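Local coordinates for protein group II chitinase (PDB 6JAV) that probably hydrolyses chitin within its chains as an endochitinase, seen here as one catalytic domain of a longer insect protein with an inhibitor bound, at residues A[168-173]-A[193-198]; A[205-210]-A[264-269]; A[254-259]-A[268-273]; A[300-305]-A[312-317]. One frame throughout, in Å; residues are numbered along the deposited sequence.

Interaction 1 joins two neighbouring barrel strands near the middle of the chain; its Tyr198 side chain lies about 7 Å from the bound piperidine-thienopyridine inhibitor. Interactions 2, 3 and 4 cluster on one side, around the outer end of strand 244-257 and the insertion that follows it, with the loop 205-210 laid against them. The centre of interaction 1 is about 23 to 27 Å from theirs. Interactions 2 and 3 share Pro268 and Val269, their centres about 8 Å apart, and lie near the pocket: the side chains of Lys206 and Asp271 are about 10 and 9 Å from the inhibitor. Interaction 4 touches both, Tyr312 meeting Gly264 and Leu265, and Asn317 meeting Thr256 and Ile257.

Interaction 1 (A[168-173]-A[193-198]); sequences AAVSPN and IAVMTY
Val170 and Ile193 press methyl against methyl, CG2 to CG2 at 3.4 Å, closer than two methyls normally sit. The Val170 CG2 bump fits a shallow hollow whose two walls are the CG2 atoms of Ile193 and Val195, the latter 3.9 Å away. Val170 has CG1 anti to the carbonyl carbon (chi1 -59°), which leaves CG2 between the backbone N and the carbonyl carbon, facing Ile193 and Val195. Helix 227-236 closes over this face, where the side chain of Trp234 touches both valines. On the reverse face Met196 fills the hollow left by the small Ala169. Its SD rests 3.9 Å from Ala169 CB, and the bend at chi3 (-77°) folds CE back to 3.5 Å from Val170 O.

Strands 165-170 and 192-195 are adjacent parallel staves of the family 18 TIM barrel: the face of Ala169 and Ala194 looks into the barrel, where Ala194 and Met196 meet Met344, and the face of Val170 and Val195 looks out at the helices. Three backbone bonds staple them: Ala168 O accepts from Ala194 N (2.8 Å), Ala194 O from Val170 N, and Val170 O from Met196 N.

Past the last bond both chains turn away from the strand direction. Met196 O points into the Pro172 ring, 3.1 Å from Pro172 CG, while Met196 C lies over the centre of one face of the Tyr198 ring, 4.1 Å from its plane. Ser171 OG accepts from Asn173 N, an ST turn leading into helix 174-180, and Thr197 OG1 bonds to Gly247 O on the next barrel strand.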
loop_
_atom_site.group_PDB
_atom_site.type_symbol
_atom_site.label_atom_id
_atom_site.label_comp_id
_atom_site.label_asym_id
_atom_site.label_seq_id
_atom_site.Cartn_x
_atom_site.Cartn_y
_atom_site.Cartn_z
ATOM N N ALA A 168 -2.216 -4.942 9.672
ATOM C CA ALA A 168 -0.853 -4.585 9.304
ATOM C C ALA A 168 -0.706 -4.595 7.797
ATOM O O ALA A 168 -1.333 -5.407 7.113
ATOM C CB ALA A 168 0.174 -5.591 9.881
ATOM N N ALA A 169 0.144 -3.702 7.290
ATOM C CA ALA A 169 0.584 -3.753 5.901
ATOM C C ALA A 169 1.905 -4.488 5.889
ATOM O O ALA A 169 2.784 -4.195 6.704
ATOM C CB ALA A 169 0.772 -2.341 5.348
ATOM N N VAL A 170 2.052 -5.442 4.971
ATOM C CA VAL A 170 3.164 -6.389 5.032
ATOM C C VAL A 170 3.844 -6.575 3.670
ATOM O O VAL A 170 3.261 -6.371 2.604
ATOM C CB VAL A 170 2.705 -7.757 5.573
ATOM C CG1 VAL A 170 2.113 -7.618 6.990
ATOM C CG2 VAL A 170 1.709 -8.402 4.614
ATOM N N SER A 171 5.112 -7.014 3.726
ATOM C CA SER A 171 5.935 -7.193 2.544
ATOM C C SER A 171 5.395 -8.286 1.618
ATOM O O SER A 171 4.846 -9.289 2.080
ATOM C CB SER A 171 7.331 -7.633 2.993
ATOM O OG SER A 171 8.150 -7.933 1.860
ATOM N N PRO A 172 5.603 -8.144 0.309
ATOM C CA PRO A 172 5.320 -9.233 -0.635
ATOM C C PRO A 172 6.529 -10.106 -0.944
ATOM O O PRO A 172 6.391 -11.042 -1.743
ATOM C CB PRO A 172 4.939 -8.439 -1.901
ATOM C CG PRO A 172 5.934 -7.292 -1.893
ATOM C CD PRO A 172 6.016 -6.907 -0.402
ATOM N N ASN A 173 7.686 -9.804 -0.356
ATOM C CA ASN A 173 8.973 -10.393 -0.738
ATOM C C ASN A 173 9.225 -11.626 0.129
ATOM O O ASN A 173 9.276 -11.517 1.352
ATOM C CB ASN A 173 10.031 -9.321 -0.490
ATOM C CG ASN A 173 11.447 -9.770 -0.778
ATOM O OD1 ASN A 173 11.899 -10.800 -0.299
ATOM N ND2 ASN A 173 12.197 -8.909 -1.452
ATOM N N ILE A 193 -4.647 -8.497 6.962
ATOM C CA ILE A 193 -3.262 -8.338 6.561
ATOM C C ILE A 193 -3.305 -7.761 5.147
ATOM O O ILE A 193 -3.822 -8.399 4.224
ATOM C CB ILE A 193 -2.549 -9.692 6.605
ATOM C CG1 ILE A 193 -2.546 -10.186 8.067
ATOM C CG2 ILE A 193 -1.160 -9.567 6.075
ATOM C CD1 ILE A 193 -2.020 -11.629 8.218
ATOM N N ALA A 194 -2.820 -6.521 4.990
ATOM C CA ALA A 194 -2.817 -5.853 3.690
ATOM C C ALA A 194 -1.469 -6.172 3.050
ATOM O O ALA A 194 -0.431 -5.608 3.423
ATOM C CB ALA A 194 -3.063 -4.351 3.862
ATOM N N VAL A 195 -1.477 -7.101 2.101
ATOM C CA VAL A 195 -0.228 -7.497 1.466
ATOM C C VAL A 195 0.121 -6.467 0.391
ATOM O O VAL A 195 -0.672 -6.201 -0.523
ATOM C CB VAL A 195 -0.307 -8.910 0.880
ATOM C CG1 VAL A 195 1.077 -9.325 0.369
ATOM C CG2 VAL A 195 -0.788 -9.907 1.950
ATOM N N MET A 196 1.312 -5.880 0.501
ATOM C CA MET A 196 1.722 -4.806 -0.406
ATOM C C MET A 196 2.305 -5.422 -1.682
ATOM O O MET A 196 3.517 -5.368 -1.932
ATOM C CB MET A 196 2.699 -3.877 0.290
ATOM C CG MET A 196 1.989 -3.132 1.409
ATOM S SD MET A 196 2.996 -1.852 2.152
ATOM C CE MET A 196 3.866 -2.928 3.006
ATOM N N THR A 197 1.390 -5.983 -2.499
ATOM C CA THR A 197 1.706 -6.666 -3.767
ATOM C C THR A 197 2.029 -5.648 -4.858
ATOM O O THR A 197 1.380 -5.590 -5.919
ATOM C CB THR A 197 0.578 -7.625 -4.174
ATOM O OG1 THR A 197 -0.692 -7.046 -3.822
ATOM C CG2 THR A 197 0.690 -8.963 -3.427
ATOM N N TYR A 198 3.052 -4.843 -4.608
ATOM C CA TYR A 198 3.523 -3.837 -5.544
ATOM C C TYR A 198 4.930 -3.446 -5.132
ATOM O O TYR A 198 5.469 -3.922 -4.128
ATOM C CB TYR A 198 2.571 -2.619 -5.626
ATOM C CG TYR A 198 2.078 -2.081 -4.284
ATOM C CD1 TYR A 198 2.928 -1.423 -3.424
ATOM C CD2 TYR A 198 0.751 -2.262 -3.893
ATOM C CE1 TYR A 198 2.461 -0.933 -2.187
ATOM C CE2 TYR A 198 0.282 -1.766 -2.666
ATOM C CZ TYR A 198 1.140 -1.111 -1.842
ATOM O OH TYR A 198 0.679 -0.623 -0.633
#

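Interaction 2 (A[205-210]-A[264-269]); sequences DKKTGH and GLNIPV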
loop_
_atom_site.group_PDB
_atom_site.type_symbol
_atom_site.label_atom_id
_atom_site.label_comp_id
_atom_site.label_asym_id
_atom_site.label_seq_id
_atom_site.Cartn_x
_atom_site.Cartn_y
_atom_site.Cartn_z
ATOM N N ASP A 205 16.554 -1.573 -9.318
ATOM C CA ASP A 205 16.962 -2.793 -10.016
ATOM C C ASP A 205 17.985 -2.523 -11.114
ATOM O O ASP A 205 18.587 -3.480 -11.624
ATOM C CB ASP A 205 15.763 -3.446 -10.717
ATOM C CG ASP A 205 14.754 -4.061 -9.756
ATOM O OD1 ASP A 205 15.137 -4.585 -8.687
ATOM O OD2 ASP A 205 13.563 -4.042 -10.121
ATOM N N LYS A 206 18.147 -1.261 -11.526
ATOM C CA LYS A 206 19.016 -0.856 -12.636
ATOM C C LYS A 206 18.558 -1.402 -13.986
ATOM O O LYS A 206 19.329 -1.416 -14.962
ATOM C CB LYS A 206 20.497 -1.173 -12.372
ATOM C CG LYS A 206 21.012 -0.650 -11.035
ATOM C CD LYS A 206 20.778 0.831 -10.869
ATOM C CE LYS A 206 21.567 1.631 -11.893
ATOM N NZ LYS A 206 20.885 2.899 -12.281
ATOM N N LYS A 207 17.310 -1.843 -14.082
ATOM C CA LYS A 207 16.733 -2.238 -15.354
ATOM C C LYS A 207 15.225 -2.106 -15.220
ATOM O O LYS A 207 14.703 -2.035 -14.103
ATOM C CB LYS A 207 17.153 -3.658 -15.761
ATOM C CG LYS A 207 16.736 -4.747 -14.788
ATOM C CD LYS A 207 17.226 -6.120 -15.266
ATOM C CE LYS A 207 16.667 -7.243 -14.416
ATOM N NZ LYS A 207 17.392 -8.508 -14.721
ATOM N N THR A 208 14.537 -2.040 -16.358
ATOM C CA THR A 208 13.085 -1.840 -16.328
ATOM C C THR A 208 12.368 -3.105 -15.880
ATOM O O THR A 208 12.826 -4.230 -16.108
ATOM C CB THR A 208 12.558 -1.412 -17.700
ATOM O OG1 THR A 208 12.886 -2.408 -18.682
ATOM C CG2 THR A 208 13.139 -0.066 -18.093
ATOM N N GLY A 209 11.227 -2.911 -15.231
ATOM C CA GLY A 209 10.377 -4.022 -14.833
ATOM C C GLY A 209 9.052 -3.461 -14.372
ATOM O O GLY A 209 8.886 -2.240 -14.241
ATOM N N HIS A 210 8.102 -4.363 -14.137
ATOM C CA HIS A 210 6.757 -3.931 -13.769
ATOM C C HIS A 210 6.606 -3.721 -12.266
ATOM O O HIS A 210 6.976 -4.585 -11.473
ATOM C CB HIS A 210 5.684 -4.901 -14.256
ATOM C CG HIS A 210 4.372 -4.230 -14.411
ATOM N ND1 HIS A 210 3.524 -3.991 -13.342
ATOM C CD2 HIS A 210 3.793 -3.659 -15.491
ATOM C CE1 HIS A 210 2.468 -3.324 -13.768
ATOM N NE2 HIS A 210 2.609 -3.102 -15.071
ATOM N N GLY A 264 11.920 -2.267 -24.035
ATOM C CA GLY A 264 11.129 -3.333 -23.458
ATOM C C GLY A 264 11.385 -3.534 -21.973
ATOM O O GLY A 264 11.868 -2.643 -21.264
ATOM N N LEU A 265 11.048 -4.740 -21.506
ATOM C CA LEU A 265 11.304 -5.143 -20.130
ATOM C C LEU A 265 12.771 -5.504 -19.969
ATOM O O LEU A 265 13.432 -5.926 -20.923
ATOM C CB LEU A 265 10.471 -6.380 -19.781
ATOM C CG LEU A 265 8.952 -6.267 -19.677
ATOM C CD1 LEU A 265 8.353 -7.658 -19.458
ATOM C CD2 LEU A 265 8.552 -5.300 -18.555
ATOM N N ASN A 266 13.285 -5.327 -18.752
ATOM C CA ASN A 266 14.620 -5.775 -18.356
ATOM C C ASN A 266 15.757 -5.065 -19.095
ATOM O O ASN A 266 16.866 -5.606 -19.190
ATOM C CB ASN A 266 14.761 -7.300 -18.435
ATOM C CG ASN A 266 13.701 -8.012 -17.622
ATOM O OD1 ASN A 266 13.533 -7.734 -16.436
ATOM N ND2 ASN A 266 12.963 -8.906 -18.256
ATOM N N ILE A 267 15.521 -3.860 -19.600
ATOM C CA ILE A 267 16.553 -3.089 -20.303
ATOM C C ILE A 267 17.288 -2.177 -19.328
ATOM O O ILE A 267 16.702 -1.744 -18.322
ATOM C CB ILE A 267 15.964 -2.280 -21.472
ATOM C CG1 ILE A 267 15.079 -1.138 -20.954
ATOM C CG2 ILE A 267 15.188 -3.182 -22.441
ATOM C CD1 ILE A 267 14.561 -0.257 -22.036
ATOM N N PRO A 268 18.556 -1.834 -19.592
ATOM C CA PRO A 268 19.339 -1.064 -18.619
ATOM C C PRO A 268 18.772 0.320 -18.336
ATOM O O PRO A 268 18.282 1.021 -19.227
ATOM C CB PRO A 268 20.730 -0.977 -19.271
ATOM C CG PRO A 268 20.797 -2.195 -20.110
ATOM C CD PRO A 268 19.412 -2.382 -20.666
ATOM N N VAL A 269 18.895 0.719 -17.076
ATOM C CA VAL A 269 18.350 1.966 -16.566
ATOM C C VAL A 269 19.448 2.702 -15.813
ATOM O O VAL A 269 20.217 2.089 -15.064
ATOM C CB VAL A 269 17.153 1.644 -15.641
ATOM C CG1 VAL A 269 16.932 2.750 -14.606
ATOM C CG2 VAL A 269 15.913 1.370 -16.491
#
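Thr208 lays its CG2 methyl across Val269 CG2 (3.5 Å) and against Ile267 CG1 (3.6 Å), while its hydroxyl faces the turn 264-267. With chi1 at 59° the hydroxyl is flanked by both arms of its own backbone, and there works both ways: OG1 donates to Gly264 O at 2.8 Å, in the carbonyl plane on a lone pair, and accepts from Ile267 N at 3.1 Å. The backbone of the same residue is gripped as well, Thr208 N donating to Ile267 O and Thr208 O accepting from Asn266 N, which stands 46° out of the Thr208 carbonyl plane. Four bonds thus hold one residue against an irregular loop.

At the start of the loop, Lys206 bends along its chain so that NZ reaches Val269 O at 3.0 Å and, weakly, Ser270 O, and Val269 N donates back to Lys206 O. The extended aliphatic part of Lys207 crosses Asn266, CE 3.8 Å from Asn266 OD1, and carries NZ on to a salt bridge with Asp221.

The contact lays the loop between strand 192-195 and helix 227-236 on the inserted region: Thr208 and Ile267 both touch Ile257 of strand 244-257, and Trp319 of strand 318-321 packs on Thr208 and Leu265.

Interaction 3 (A[254-259]-A[268-273]); sequences SFTIEN and PVSDGG. Unlike the reference sequence in segment 254-259: Glu258 (reference Gly), Asn259 (reference Asp).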
loop_
_atom_site.group_PDB
_atom_site.type_symbol
_atom_site.label_atom_id
_atom_site.label_comp_id
_atom_site.label_asym_id
_atom_site.label_seq_id
_atom_site.Cartn_x
_atom_site.Cartn_y
_atom_site.Cartn_z
ATOM N N SER A 254 8.795 4.691 -12.359
ATOM C CA SER A 254 9.363 5.292 -13.559
ATOM C C SER A 254 10.876 5.150 -13.577
ATOM O O SER A 254 11.530 5.030 -12.540
ATOM C CB SER A 254 8.993 6.773 -13.650
ATOM O OG SER A 254 9.686 7.464 -12.645
ATOM N N PHE A 255 11.421 5.183 -14.791
ATOM C CA PHE A 255 12.821 4.850 -15.029
ATOM C C PHE A 255 13.359 5.756 -16.131
ATOM O O PHE A 255 12.638 6.087 -17.076
ATOM C CB PHE A 255 12.976 3.404 -15.551
ATOM C CG PHE A 255 12.383 2.316 -14.664
ATOM C CD1 PHE A 255 11.007 2.095 -14.640
ATOM C CD2 PHE A 255 13.205 1.461 -13.940
ATOM C CE1 PHE A 255 10.453 1.089 -13.865
ATOM C CE2 PHE A 255 12.651 0.440 -13.162
ATOM C CZ PHE A 255 11.282 0.244 -13.143
ATOM N N THR A 256 14.632 6.149 -16.003
ATOM C CA THR A 256 15.379 6.776 -17.099
ATOM C C THR A 256 16.204 5.682 -17.770
ATOM O O THR A 256 17.101 5.104 -17.146
ATOM C CB THR A 256 16.248 7.921 -16.581
ATOM O OG1 THR A 256 15.408 8.974 -16.065
ATOM C CG2 THR A 256 17.088 8.517 -17.734
ATOM N N ILE A 257 15.855 5.357 -19.001
ATOM C CA ILE A 257 16.504 4.248 -19.695
ATOM C C ILE A 257 17.787 4.734 -20.346
ATOM O O ILE A 257 17.896 5.885 -20.784
ATOM C CB ILE A 257 15.576 3.525 -20.690
ATOM C CG1 ILE A 257 15.011 4.498 -21.715
ATOM C CG2 ILE A 257 14.441 2.834 -19.929
ATOM C CD1 ILE A 257 14.172 3.837 -22.791
ATOM N N GLU A 258 18.778 3.837 -20.385
ATOM C CA GLU A 258 20.095 4.190 -20.905
ATOM C C GLU A 258 20.067 4.493 -22.389
ATOM O O GLU A 258 20.946 5.209 -22.880
ATOM C CB GLU A 258 21.075 3.047 -20.664
ATOM C CG GLU A 258 21.620 2.996 -19.257
ATOM C CD GLU A 258 22.786 2.041 -19.135
ATOM O OE1 GLU A 258 23.146 1.412 -20.155
ATOM O OE2 GLU A 258 23.329 1.910 -18.016
ATOM N N ASN A 259 19.072 3.986 -23.108
ATOM C CA ASN A 259 19.119 3.992 -24.565
ATOM C C ASN A 259 17.687 4.050 -25.078
ATOM O O ASN A 259 16.922 3.102 -24.876
ATOM C CB ASN A 259 19.820 2.726 -25.043
ATOM C CG ASN A 259 20.411 2.875 -26.410
ATOM O OD1 ASN A 259 21.427 3.546 -26.585
ATOM N ND2 ASN A 259 19.789 2.239 -27.397
ATOM N N PRO A 268 18.556 -1.834 -19.592
ATOM C CA PRO A 268 19.339 -1.064 -18.619
ATOM C C PRO A 268 18.772 0.320 -18.336
ATOM O O PRO A 268 18.282 1.021 -19.227
ATOM C CB PRO A 268 20.730 -0.977 -19.271
ATOM C CG PRO A 268 20.797 -2.195 -20.110
ATOM C CD PRO A 268 19.412 -2.382 -20.666
ATOM N N VAL A 269 18.895 0.719 -17.076
ATOM C CA VAL A 269 18.350 1.966 -16.566
ATOM C C VAL A 269 19.448 2.702 -15.813
ATOM O O VAL A 269 20.217 2.089 -15.064
ATOM C CB VAL A 269 17.153 1.644 -15.641
ATOM C CG1 VAL A 269 16.932 2.750 -14.606
ATOM C CG2 VAL A 269 15.913 1.370 -16.491
ATOM N N SER A 270 19.528 4.015 -16.015
ATOM C CA SER A 270 20.544 4.829 -15.366
ATOM C C SER A 270 20.070 5.515 -14.091
ATOM O O SER A 270 20.907 5.851 -13.248
ATOM C CB SER A 270 21.093 5.881 -16.340
ATOM O OG SER A 270 20.086 6.787 -16.746
ATOM N N ASP A 271 18.765 5.727 -13.922
ATOM C CA ASP A 271 18.238 6.464 -12.780
ATOM C C ASP A 271 16.730 6.252 -12.763
ATOM O O ASP A 271 16.152 5.695 -13.701
ATOM C CB ASP A 271 18.537 7.962 -12.920
ATOM C CG ASP A 271 18.526 8.703 -11.592
ATOM O OD1 ASP A 271 18.215 8.096 -10.542
ATOM O OD2 ASP A 271 18.825 9.919 -11.606
ATOM N N GLY A 272 16.100 6.723 -11.686
ATOM C CA GLY A 272 14.659 6.881 -11.695
ATOM C C GLY A 272 14.204 7.818 -12.799
ATOM O O GLY A 272 14.976 8.597 -13.360
ATOM N N GLY A 273 12.916 7.740 -13.117
ATOM C CA GLY A 273 12.353 8.657 -14.088
ATOM C C GLY A 273 12.242 10.067 -13.546
ATOM O O GLY A 273 12.244 10.319 -12.335
HETATM O O HOH W 1 22.233 0.226 -16.019
#
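Thr256 and Asp271 form the hydrogen-bonded pair of a short antiparallel pairing in the chitinase insertion region of the family 18 barrel, in which the outer end of strand 244-257 meets the returning chain across a beta bulge. The register slips by one between Thr256 and Ile257, so Ser270 is the extra residue: Thr256 pairs with Asp271 but Ile257 with Val269.

The tight part runs from Ser254 to Thr256. Gly273 comes so near that its CA is 3.9 Å from Phe255 CA, and its lack of a side chain leaves room for Ser254 OG, 3.3 Å from Gly273 CA. Thr256 N donates almost straight (171°) to Asp271 O at 2.8 Å, and Thr256 OG1 donates to Gly272 O. Thr256 O accepts from Ser270 N. On the Phe255 and Ile257 side, Val269 runs at about a right angle to both: its CG2 is 3.7 Å from Phe255 CB, its CG1 lies in the plane at the Phe255 ring edge, and the ring itself meets Trp319 nearly perpendicularly. Asp271 OD1 forms a salt bridge with Lys282.

The outer side is looser and faces solvent. Glu258 N bonds to Pro268 O, and the extended Glu258 chain crosses the proline ring, OE1 to Pro268 CB 3.5 Å. A water lies between the two segments here, 2.8 Å from Glu258 OE2 and 2.9 Å from Val269 O.

Interaction 4 (A[300-305]-A[312-317]); sequences TVVKDP and YAYKGN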
loop_
_atom_site.group_PDB
_atom_site.type_symbol
_atom_site.label_atom_id
_atom_site.label_comp_id
_atom_site.label_asym_id
_atom_site.label_seq_id
_atom_site.Cartn_x
_atom_site.Cartn_y
_atom_site.Cartn_z
ATOM N N THR A 300 4.012 5.897 -25.754
ATOM C CA THR A 300 3.609 4.644 -26.386
ATOM C C THR A 300 3.346 3.607 -25.298
ATOM O O THR A 300 4.160 3.457 -24.388
ATOM C CB THR A 300 4.744 4.158 -27.283
ATOM O OG1 THR A 300 5.050 5.173 -28.253
ATOM C CG2 THR A 300 4.334 2.886 -27.996
ATOM N N VAL A 301 2.232 2.887 -25.413
ATOM C CA VAL A 301 1.798 1.918 -24.406
ATOM C C VAL A 301 2.035 0.511 -24.937
ATOM O O VAL A 301 1.680 0.214 -26.083
ATOM C CB VAL A 301 0.316 2.115 -24.067
ATOM C CG1 VAL A 301 -0.136 1.069 -23.072
ATOM C CG2 VAL A 301 0.100 3.532 -23.536
ATOM N N VAL A 302 2.623 -0.357 -24.113
ATOM C CA VAL A 302 2.777 -1.776 -24.446
ATOM C C VAL A 302 1.998 -2.584 -23.413
ATOM O O VAL A 302 2.282 -2.488 -22.210
ATOM C CB VAL A 302 4.248 -2.202 -24.461
ATOM C CG1 VAL A 302 4.382 -3.713 -24.743
ATOM C CG2 VAL A 302 5.060 -1.362 -25.470
ATOM N N LYS A 303 1.033 -3.383 -23.873
ATOM C CA LYS A 303 0.249 -4.254 -23.000
ATOM C C LYS A 303 0.733 -5.691 -23.120
ATOM O O LYS A 303 1.370 -6.074 -24.105
ATOM C CB LYS A 303 -1.235 -4.170 -23.338
ATOM C CG LYS A 303 -1.774 -2.747 -23.164
ATOM C CD LYS A 303 -3.286 -2.699 -23.269
ATOM C CE LYS A 303 -3.924 -3.066 -21.943
ATOM N NZ LYS A 303 -5.295 -2.480 -21.744
ATOM N N ASP A 304 0.465 -6.474 -22.075
ATOM C CA ASP A 304 0.756 -7.905 -22.099
ATOM C C ASP A 304 -0.502 -8.635 -22.543
ATOM O O ASP A 304 -1.497 -8.633 -21.814
ATOM C CB ASP A 304 1.187 -8.375 -20.716
ATOM C CG ASP A 304 1.406 -9.870 -20.642
ATOM O OD1 ASP A 304 1.395 -10.550 -21.691
ATOM O OD2 ASP A 304 1.570 -10.390 -19.510
ATOM N N PRO A 305 -0.505 -9.268 -23.718
ATOM C CA PRO A 305 -1.719 -9.947 -24.190
ATOM C C PRO A 305 -2.160 -11.106 -23.310
ATOM O O PRO A 305 -3.348 -11.450 -23.313
ATOM C CB PRO A 305 -1.318 -10.419 -25.599
ATOM C CG PRO A 305 0.174 -10.585 -25.515
ATOM C CD PRO A 305 0.643 -9.446 -24.618
ATOM N N TYR A 312 3.207 -1.022 -19.691
ATOM C CA TYR A 312 4.211 0.012 -19.495
ATOM C C TYR A 312 4.075 1.029 -20.620
ATOM O O TYR A 312 3.418 0.773 -21.630
ATOM C CB TYR A 312 5.637 -0.537 -19.371
ATOM C CG TYR A 312 6.156 -1.277 -20.591
ATOM C CD1 TYR A 312 6.783 -0.584 -21.620
ATOM C CD2 TYR A 312 6.056 -2.664 -20.685
ATOM C CE1 TYR A 312 7.290 -1.261 -22.726
ATOM C CE2 TYR A 312 6.567 -3.349 -21.806
ATOM C CZ TYR A 312 7.169 -2.633 -22.802
ATOM O OH TYR A 312 7.674 -3.284 -23.918
ATOM N N ALA A 313 4.641 2.204 -20.403
ATOM C CA ALA A 313 4.564 3.279 -21.396
ATOM C C ALA A 313 5.890 4.019 -21.454
ATOM O O ALA A 313 6.600 4.132 -20.454
ATOM C CB ALA A 313 3.418 4.253 -21.073
ATOM N N TYR A 314 6.224 4.566 -22.637
ATOM C CA TYR A 314 7.533 5.195 -22.757
ATOM C C TYR A 314 7.507 6.333 -23.767
ATOM O O TYR A 314 6.650 6.391 -24.651
ATOM C CB TYR A 314 8.637 4.185 -23.121
ATOM C CG TYR A 314 8.416 3.533 -24.475
ATOM C CD1 TYR A 314 7.622 2.396 -24.612
ATOM C CD2 TYR A 314 8.969 4.092 -25.626
ATOM C CE1 TYR A 314 7.398 1.818 -25.852
ATOM C CE2 TYR A 314 8.761 3.521 -26.856
ATOM C CZ TYR A 314 7.977 2.394 -26.971
ATOM O OH TYR A 314 7.773 1.845 -28.218
ATOM N N LYS A 315 8.453 7.250 -23.591
ATOM C CA LYS A 315 8.699 8.302 -24.573
ATOM C C LYS A 315 10.119 8.792 -24.363
ATOM O O LYS A 315 10.513 9.116 -23.239
ATOM C CB LYS A 315 7.704 9.454 -24.427
ATOM C CG LYS A 315 7.912 10.512 -25.520
ATOM C CD LYS A 315 6.872 11.580 -25.478
ATOM C CE LYS A 315 7.047 12.535 -26.654
ATOM N NZ LYS A 315 6.169 13.731 -26.490
ATOM N N GLY A 316 10.895 8.823 -25.441
ATOM C CA GLY A 316 12.282 9.232 -25.297
ATOM C C GLY A 316 12.994 8.275 -24.369
ATOM O O GLY A 316 12.893 7.053 -24.509
ATOM N N ASN A 317 13.675 8.824 -23.363
ATOM C CA ASN A 317 14.374 8.002 -22.386
ATOM C C ASN A 317 13.582 7.805 -21.088
ATOM O O ASN A 317 14.168 7.424 -20.074
ATOM C CB ASN A 317 15.790 8.534 -22.119
ATOM C CG ASN A 317 15.813 9.802 -21.273
ATOM O OD1 ASN A 317 14.783 10.426 -21.008
ATOM N ND2 ASN A 317 17.009 10.187 -20.844
HETATM O O HOH W 2 6.659 7.075 -27.509
#
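Thr300 opens the hairpin with its side chain laid over the ring of Tyr314, the two pointing the same way. Its CB stands 4.0 Å from the ring centroid, 22° off the normal, a CH-pi contact displaced toward the rim, and CG2 reaches Tyr314 OH at 3.6 Å. A water joins the hydroxyl to the partner strand, 2.6 Å from Thr300 OG1 and 2.9 Å from Tyr314 O. Thr300 N and O both bond to the Tyr314 backbone, to O and N respectively. Next, Val301 turns to the other face and sits beside Ala313, CG2 to CB 4.2 Å.

Val302 repeats the pattern of Thr300 more closely. Its CB lies 3.7 Å from the centroid of the Tyr312 ring over one face, with CG1 3.4 Å from Tyr312 OH, while CG2 also touches the edge of Tyr314. Both tyrosines have chi1 near 62°, which places CG on the side of the neighbouring strand. Val302 N and O bond to Tyr312.

Strand 312-315 in turn pairs with strand 318-321, whose Trp319 stacks on Tyr312, as His263 does on Tyr314; on the opposite face Ile294 of helix 287-296 covers Val301 and Ala313.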